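Local coordinates for protein response regulator (Colwellia psychrerythraea, PDB 3EQZ) that belongs to the response regulators and has a CheY-like receiver domain, the module that in this family generally takes part in two-component signalling, at residues B[18-27]-B[112-123]. Residues are numbered along the deposited sequence; the frame is centred on the assembly and turned at random.
Sequences LLKTIVEPIF and TEVLTCFLTSLS
Ile26 and Ile22 carry most of this contact from the side of 18-27; Leu119 buries the most surface on helix 112-123. Ile22 is a knob in the hole formed by Thr112, Leu115, Thr116 and Leu119. Its two branches part. With CG1 beside the backbone N (chi1 -75°), CD1 presses tightly on Thr112 CG2. The distance between these two methyls is 3.5 Å. CG2 reaches Thr116 OG1 at 3.6 Å and also touches Leu115 CD2. Four residues on, Ile26 points CD1 at Thr120 OG1, 3.6 Å away, and rests CG2 on Ser123 CB. Each threonine hydroxyl hydrogen-bonds to the carbonyl four residues back, Thr116 OG1 to Thr112 O and Thr120 OG1 to Thr116 O (2.7 Å), while the isoleucine methyls touch the hydroxyl oxygens. The side chains of Leu119 and Val23 cross at about a right angle, CD1 to CG2 3.6 Å; Leu119 CB lies near Ile26 CD1 and Phe27 CE2. Phe27 CZ is 3.7 Å from Ser123 CA, and Ser123 OG hydrogen-bonds to Ser2 N. The helix axes cross at -45°, and Leu19, Val23 and Leu122 also touch strand 49-53: the first and last helices pack side by side on one face of the parallel sheet, as in the CheY-like receiver fold.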
loop_
_atom_site.group_PDB
_atom_site.type_symbol
_atom_site.label_atom_id
_atom_site.label_comp_id
_atom_site.label_asym_id
_atom_site.label_seq_id
_atom_site.Cartn_x
_atom_site.Cartn_y
_atom_site.Cartn_z
ATOM N N LEU B 18 -11.089 -25.138 11.549
ATOM C CA LEU B 18 -11.850 -24.885 10.333
ATOM C C LEU B 18 -11.002 -25.111 9.083
ATOM O O LEU B 18 -11.413 -25.842 8.182
ATOM C CB LEU B 18 -12.458 -23.489 10.328
ATOM C CG LEU B 18 -13.027 -23.077 8.962
ATOM C CD1 LEU B 18 -14.337 -23.798 8.602
ATOM C CD2 LEU B 18 -13.214 -21.559 8.951
ATOM N N LEU B 19 -9.784 -24.542 9.050
ATOM C CA LEU B 19 -8.865 -24.766 7.913
ATOM C C LEU B 19 -8.609 -26.246 7.745
ATOM O O LEU B 19 -8.637 -26.804 6.633
ATOM C CB LEU B 19 -7.520 -24.038 8.105
ATOM C CG LEU B 19 -7.599 -22.509 8.020
ATOM C CD1 LEU B 19 -6.264 -21.806 8.441
ATOM C CD2 LEU B 19 -8.050 -22.044 6.585
ATOM N N LYS B 20 -8.286 -26.887 8.853
ATOM C CA LYS B 20 -8.029 -28.328 8.782
ATOM C C LYS B 20 -9.197 -29.149 8.191
ATOM O O LYS B 20 -8.983 -30.087 7.442
ATOM C CB LYS B 20 -7.649 -28.915 10.150
ATOM C CG LYS B 20 -7.174 -30.367 9.986
ATOM C CD LYS B 20 -6.494 -30.924 11.245
ATOM C CE LYS B 20 -5.697 -32.140 10.866
ATOM N NZ LYS B 20 -5.168 -32.883 12.067
ATOM N N THR B 21 -10.425 -28.820 8.548
ATOM C CA THR B 21 -11.534 -29.572 7.994
ATOM C C THR B 21 -11.735 -29.291 6.497
ATOM O O THR B 21 -12.200 -30.154 5.766
ATOM C CB THR B 21 -12.844 -29.348 8.781
ATOM O OG1 THR B 21 -13.242 -27.972 8.677
ATOM C CG2 THR B 21 -12.668 -29.720 10.268
ATOM N N ILE B 22 -11.339 -28.116 6.028
ATOM C CA ILE B 22 -11.437 -27.807 4.620
ATOM C C ILE B 22 -10.326 -28.481 3.816
ATOM O O ILE B 22 -10.538 -28.910 2.704
ATOM C CB ILE B 22 -11.419 -26.255 4.384
ATOM C CG1 ILE B 22 -12.754 -25.660 4.785
ATOM C CG2 ILE B 22 -11.163 -25.918 2.899
ATOM C CD1 ILE B 22 -12.649 -24.231 5.227
ATOM N N VAL B 23 -9.129 -28.590 4.387
ATOM C CA VAL B 23 -8.002 -29.151 3.654
ATOM C C VAL B 23 -8.007 -30.680 3.617
ATOM O O VAL B 23 -7.549 -31.304 2.646
ATOM C CB VAL B 23 -6.627 -28.691 4.276
ATOM C CG1 VAL B 23 -5.469 -29.466 3.648
ATOM C CG2 VAL B 23 -6.415 -27.143 4.166
ATOM N N GLU B 24 -8.445 -31.299 4.695
ATOM C CA GLU B 24 -8.168 -32.717 4.796
ATOM C C GLU B 24 -8.858 -33.569 3.710
ATOM O O GLU B 24 -8.283 -34.529 3.227
ATOM C CB GLU B 24 -8.538 -33.231 6.187
ATOM C CG GLU B 24 -7.907 -34.579 6.498
ATOM C CD GLU B 24 -7.893 -34.891 8.011
ATOM O OE1 GLU B 24 -8.632 -34.214 8.760
ATOM O OE2 GLU B 24 -7.138 -35.794 8.445
ATOM N N PRO B 25 -10.103 -33.227 3.318
ATOM C CA PRO B 25 -10.687 -34.066 2.250
ATOM C C PRO B 25 -9.916 -33.955 0.953
ATOM O O PRO B 25 -10.061 -34.809 0.067
ATOM C CB PRO B 25 -12.107 -33.469 2.067
ATOM C CG PRO B 25 -12.472 -32.989 3.445
ATOM C CD PRO B 25 -11.117 -32.360 3.944
ATOM N N ILE B 26 -9.099 -32.917 0.814
ATOM C CA ILE B 26 -8.424 -32.686 -0.449
ATOM C C ILE B 26 -6.962 -33.113 -0.366
ATOM O O ILE B 26 -6.461 -33.757 -1.274
ATOM C CB ILE B 26 -8.526 -31.172 -0.896
ATOM C CG1 ILE B 26 -10.009 -30.763 -0.964
ATOM C CG2 ILE B 26 -7.789 -30.975 -2.215
ATOM C CD1 ILE B 26 -10.339 -29.273 -0.988
ATOM N N PHE B 27 -6.264 -32.718 0.703
ATOM C CA PHE B 27 -4.877 -33.128 0.893
ATOM C C PHE B 27 -4.840 -33.876 2.209
ATOM O O PHE B 27 -4.806 -33.258 3.271
ATOM C CB PHE B 27 -3.922 -31.908 1.023
ATOM C CG PHE B 27 -3.693 -31.145 -0.253
ATOM C CD1 PHE B 27 -2.576 -31.392 -1.034
ATOM C CD2 PHE B 27 -4.601 -30.170 -0.667
ATOM C CE1 PHE B 27 -2.356 -30.686 -2.232
ATOM C CE2 PHE B 27 -4.380 -29.445 -1.868
ATOM C CZ PHE B 27 -3.260 -29.707 -2.656
ATOM N N THR B 112 -15.168 -20.240 2.594
ATOM C CA THR B 112 -14.741 -21.637 2.527
ATOM C C THR B 112 -14.972 -22.201 1.129
ATOM O O THR B 112 -14.231 -23.070 0.672
ATOM C CB THR B 112 -15.508 -22.500 3.562
ATOM O OG1 THR B 112 -16.894 -22.379 3.265
ATOM C CG2 THR B 112 -15.296 -21.969 4.989
ATOM N N GLU B 113 -15.995 -21.694 0.439
ATOM C CA GLU B 113 -16.207 -22.085 -0.959
ATOM C C GLU B 113 -14.971 -21.759 -1.800
ATOM O O GLU B 113 -14.474 -22.630 -2.531
ATOM C CB GLU B 113 -17.482 -21.410 -1.552
ATOM C CG GLU B 113 -17.836 -21.783 -2.991
ATOM C CD GLU B 113 -19.079 -21.018 -3.570
ATOM O OE1 GLU B 113 -19.547 -20.018 -2.985
ATOM O OE2 GLU B 113 -19.583 -21.443 -4.632
ATOM N N VAL B 114 -14.502 -20.511 -1.741
ATOM C CA VAL B 114 -13.320 -20.123 -2.557
ATOM C C VAL B 114 -12.082 -20.946 -2.170
ATOM O O VAL B 114 -11.330 -21.380 -3.036
ATOM C CB VAL B 114 -12.972 -18.592 -2.451
ATOM C CG1 VAL B 114 -11.626 -18.282 -3.082
ATOM C CG2 VAL B 114 -14.033 -17.750 -3.104
ATOM N N LEU B 115 -11.882 -21.186 -0.875
ATOM C CA LEU B 115 -10.701 -21.929 -0.426
ATOM C C LEU B 115 -10.758 -23.401 -0.913
ATOM O O LEU B 115 -9.784 -23.976 -1.352
ATOM C CB LEU B 115 -10.581 -21.863 1.111
ATOM C CG LEU B 115 -9.366 -22.630 1.660
ATOM C CD1 LEU B 115 -8.021 -22.230 1.055
ATOM C CD2 LEU B 115 -9.268 -22.495 3.197
ATOM N N THR B 116 -11.922 -23.997 -0.823
ATOM C CA THR B 116 -12.115 -25.396 -1.275
ATOM C C THR B 116 -11.851 -25.512 -2.776
ATOM O O THR B 116 -11.118 -26.400 -3.250
ATOM C CB THR B 116 -13.554 -25.847 -0.965
ATOM O OG1 THR B 116 -13.740 -25.806 0.450
ATOM C CG2 THR B 116 -13.775 -27.302 -1.461
ATOM N N CYS B 117 -12.419 -24.557 -3.503
ATOM C CA CYS B 117 -12.216 -24.466 -4.936
ATOM C C CYS B 117 -10.710 -24.282 -5.320
ATOM O O CYS B 117 -10.145 -25.040 -6.145
ATOM C CB CYS B 117 -13.086 -23.331 -5.465
ATOM S SG CYS B 117 -13.096 -23.254 -7.247
ATOM N N PHE B 118 -10.030 -23.336 -4.663
ATOM C CA PHE B 118 -8.598 -23.154 -4.886
ATOM C C PHE B 118 -7.734 -24.401 -4.571
ATOM O O PHE B 118 -6.861 -24.798 -5.352
ATOM C CB PHE B 118 -8.064 -21.934 -4.116
ATOM C CG PHE B 118 -6.580 -21.738 -4.294
ATOM C CD1 PHE B 118 -6.056 -21.370 -5.531
ATOM C CD2 PHE B 118 -5.706 -21.957 -3.244
ATOM C CE1 PHE B 118 -4.671 -21.227 -5.713
ATOM C CE2 PHE B 118 -4.339 -21.812 -3.411
ATOM C CZ PHE B 118 -3.819 -21.424 -4.638
ATOM N N LEU B 119 -7.928 -24.998 -3.397
ATOM C CA LEU B 119 -7.129 -26.180 -3.063
ATOM C C LEU B 119 -7.439 -27.345 -4.024
ATOM O O LEU B 119 -6.565 -28.120 -4.380
ATOM C CB LEU B 119 -7.387 -26.603 -1.631
ATOM C CG LEU B 119 -6.939 -25.602 -0.526
ATOM C CD1 LEU B 119 -7.374 -26.074 0.836
ATOM C CD2 LEU B 119 -5.430 -25.434 -0.565
ATOM N N THR B 120 -8.686 -27.480 -4.434
ATOM C CA THR B 120 -9.007 -28.447 -5.477
ATOM C C THR B 120 -8.194 -28.204 -6.752
ATOM O O THR B 120 -7.519 -29.130 -7.229
ATOM C CB THR B 120 -10.518 -28.494 -5.734
ATOM O OG1 THR B 120 -11.166 -28.826 -4.498
ATOM C CG2 THR B 120 -10.914 -29.544 -6.828
ATOM N N SER B 121 -8.189 -26.983 -7.300
ATOM C CA SER B 121 -7.358 -26.796 -8.508
ATOM C C SER B 121 -5.859 -27.027 -8.212
ATOM O O SER B 121 -5.107 -27.537 -9.066
ATOM C CB SER B 121 -7.556 -25.418 -9.144
ATOM O OG SER B 121 -7.048 -24.407 -8.281
ATOM N N LEU B 122 -5.431 -26.662 -7.004
ATOM C CA LEU B 122 -4.022 -26.781 -6.630
ATOM C C LEU B 122 -3.611 -28.254 -6.675
ATOM O O LEU B 122 -2.551 -28.619 -7.225
ATOM C CB LEU B 122 -3.763 -26.135 -5.253
ATOM C CG LEU B 122 -2.305 -26.088 -4.775
ATOM C CD1 LEU B 122 -1.430 -25.375 -5.785
ATOM C CD2 LEU B 122 -2.150 -25.442 -3.354
ATOM N N SER B 123 -4.487 -29.093 -6.131
ATOM C CA SER B 123 -4.315 -30.535 -6.127
ATOM C C SER B 123 -4.260 -31.103 -7.548
ATOM O O SER B 123 -3.399 -31.885 -7.872
ATOM C CB SER B 123 -5.503 -31.150 -5.430
ATOM O OG SER B 123 -5.321 -32.520 -5.216
#